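Local coordinates for cell wall surface anchor family protein (Streptococcus agalactiae, PDB 3PHS) that serves as a minor pilin of the cell-wall-anchored pilus and takes part, through an IgG-like domain, in adhesion to lung epithelial cells, at residues T70-Q75 and I99-A104. Sequence-based numbering, arbitrary orientation.
Sequences TELKKQ and IYYGLA
Where L72 meets Y101, the short helix of 70-75 lies over the strand 99-104 with 8.9 Å between the CA atoms of these two residues. The strand is an inner member of a four-stranded antiparallel sheet in the N-terminal beta-sandwich domain, consistent with the Ig-like (IgG-rev) fold reported for this pilin; its backbone is hydrogen-bonded to strands 46-52 and 109-121, and the helix packs on one face of that sheet. From the helix a single side chain, L72, makes the contact, and it meets alternate strand residues, Y101 and L103, whose side chains rise from the same face. All three are buried, and the contact between the segments is wholly apolar.

The two methyl groups of L72 divide the work. CD2 comes obliquely to one side of the tyrosine ring, 3.6 Å from CE2 and 3.9 Å from CD2 of Y101, the leucine running roughly perpendicular to the tyrosine side chain. With CG anti to the backbone N (chi1 176°), Y101 carries its ring out from the strand to this methyl. Its hydroxyl is hydrogen-bonded to OD1 of N65, the side-chain amide oxygen, which anchors the far end of the ring, while W64 of helix 60-65 meets the same ring with planes about 40° apart. W64 and Y50 also touch L72, extending the hydrophobic layer between helices and sheet.

L103 approaches L72 tip to tip. A chi1 of 79°, with CG wedged against both backbone neighbours, brings its fork to the second leucine methyl: L72 CD1 lies 3.9 Å from CD1 and 4.1 Å from CD2 of L103.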
loop_
_atom_site.group_PDB
_atom_site.type_symbol
_atom_site.label_atom_id
_atom_site.label_comp_id
_atom_site.label_asym_id
_atom_site.label_seq_id
_atom_site.Cartn_x
_atom_site.Cartn_y
_atom_site.Cartn_z
ATOM N N THR A 70 -2.790 16.071 5.130
ATOM C CA THR A 70 -2.999 17.514 5.333
ATOM C C THR A 70 -3.004 17.886 6.798
ATOM O O THR A 70 -2.591 18.993 7.142
ATOM C CB THR A 70 -4.281 18.050 4.618
ATOM O OG1 THR A 70 -5.443 17.379 5.131
ATOM C CG2 THR A 70 -4.163 17.851 3.089
ATOM N N GLU A 71 -3.418 16.964 7.666
ATOM C CA GLU A 71 -3.405 17.204 9.120
ATOM C C GLU A 71 -1.979 17.355 9.684
ATOM O O GLU A 71 -1.760 18.090 10.661
ATOM C CB GLU A 71 -4.157 16.096 9.876
ATOM C CG GLU A 71 -5.654 16.069 9.545
ATOM C CD GLU A 71 -6.448 15.024 10.312
ATOM O OE1 GLU A 71 -5.966 13.882 10.553
ATOM O OE2 GLU A 71 -7.595 15.362 10.665
ATOM N N LEU A 72 -1.035 16.656 9.057
ATOM C CA LEU A 72 0.380 16.712 9.441
ATOM C C LEU A 72 0.827 18.165 9.381
ATOM O O LEU A 72 1.429 18.681 10.323
ATOM C CB LEU A 72 1.232 15.848 8.499
ATOM C CG LEU A 72 0.992 14.325 8.503
ATOM C CD1 LEU A 72 1.841 13.654 7.410
ATOM C CD2 LEU A 72 1.298 13.687 9.865
ATOM N N LYS A 73 0.504 18.822 8.271
ATOM C CA LYS A 73 0.863 20.231 8.053
ATOM C C LYS A 73 0.260 21.126 9.156
ATOM O O LYS A 73 0.966 21.982 9.745
ATOM C CB LYS A 73 0.400 20.661 6.650
ATOM C CG LYS A 73 0.582 22.149 6.285
ATOM C CD LYS A 73 2.040 22.510 6.098
ATOM C CE LYS A 73 2.222 23.989 5.736
ATOM N NZ LYS A 73 3.637 24.259 5.307
ATOM N N LYS A 74 -1.022 20.898 9.442
ATOM C CA LYS A 74 -1.772 21.659 10.444
ATOM C C LYS A 74 -1.112 21.593 11.828
ATOM O O LYS A 74 -1.020 22.600 12.527
ATOM C CB LYS A 74 -3.217 21.144 10.500
ATOM C CG LYS A 74 -4.193 21.970 11.339
ATOM C CD LYS A 74 -5.529 21.225 11.541
ATOM C CE LYS A 74 -6.210 20.845 10.213
ATOM N NZ LYS A 74 -7.042 19.596 10.318
ATOM N N GLN A 75 -0.641 20.413 12.220
ATOM C CA GLN A 75 -0.042 20.244 13.548
ATOM C C GLN A 75 1.465 20.546 13.639
ATOM O O GLN A 75 2.000 20.639 14.745
ATOM C CB GLN A 75 -0.357 18.847 14.115
ATOM C CG GLN A 75 -1.845 18.653 14.372
ATOM C CD GLN A 75 -2.189 17.451 15.222
ATOM O OE1 GLN A 75 -1.414 17.016 16.089
ATOM N NE2 GLN A 75 -3.391 16.927 15.009
ATOM N N ILE A 99 11.926 17.728 17.442
ATOM C CA ILE A 99 11.405 16.380 17.207
ATOM C C ILE A 99 10.691 16.421 15.869
ATOM O O ILE A 99 9.899 17.314 15.630
ATOM C CB ILE A 99 10.399 15.903 18.323
ATOM C CG1 ILE A 99 10.998 15.994 19.751
ATOM C CG2 ILE A 99 9.876 14.480 18.033
ATOM C CD1 ILE A 99 12.353 15.425 19.874
ATOM N N TYR A 100 10.992 15.460 14.999
ATOM C CA TYR A 100 10.423 15.421 13.662
ATOM C C TYR A 100 9.752 14.082 13.398
ATOM O O TYR A 100 10.271 13.032 13.767
ATOM C CB TYR A 100 11.498 15.616 12.594
ATOM C CG TYR A 100 12.135 16.980 12.636
ATOM C CD1 TYR A 100 13.118 17.283 13.596
ATOM C CD2 TYR A 100 11.723 17.985 11.746
ATOM C CE1 TYR A 100 13.701 18.582 13.646
ATOM C CE2 TYR A 100 12.292 19.272 11.792
ATOM C CZ TYR A 100 13.266 19.555 12.744
ATOM O OH TYR A 100 13.806 20.830 12.783
ATOM N N TYR A 101 8.601 14.155 12.749
ATOM C CA TYR A 101 7.919 12.989 12.238
ATOM C C TYR A 101 8.211 12.921 10.756
ATOM O O TYR A 101 7.917 13.867 10.023
ATOM C CB TYR A 101 6.420 13.139 12.458
ATOM C CG TYR A 101 5.566 12.035 11.877
ATOM C CD1 TYR A 101 5.507 10.774 12.484
ATOM C CD2 TYR A 101 4.793 12.264 10.734
ATOM C CE1 TYR A 101 4.697 9.771 11.953
ATOM C CE2 TYR A 101 3.981 11.261 10.196
ATOM C CZ TYR A 101 3.941 10.028 10.823
ATOM O OH TYR A 101 3.133 9.048 10.302
ATOM N N GLY A 102 8.751 11.788 10.321
ATOM C CA GLY A 102 9.124 11.574 8.928
ATOM C C GLY A 102 8.337 10.442 8.292
ATOM O O GLY A 102 8.042 9.448 8.939
ATOM N N LEU A 103 8.004 10.605 7.015
ATOM C CA LEU A 103 7.300 9.558 6.268
ATOM C C LEU A 103 7.661 9.677 4.805
ATOM O O LEU A 103 8.111 10.731 4.365
ATOM C CB LEU A 103 5.777 9.694 6.440
ATOM C CG LEU A 103 5.017 10.742 5.624
ATOM C CD1 LEU A 103 3.525 10.533 5.764
ATOM C CD2 LEU A 103 5.381 12.136 6.088
ATOM N N ALA A 104 7.484 8.597 4.054
ATOM C CA ALA A 104 7.567 8.686 2.604
ATOM C C ALA A 104 6.177 8.954 2.044
ATOM O O ALA A 104 5.170 8.400 2.528
ATOM C CB ALA A 104 8.130 7.397 2.006
#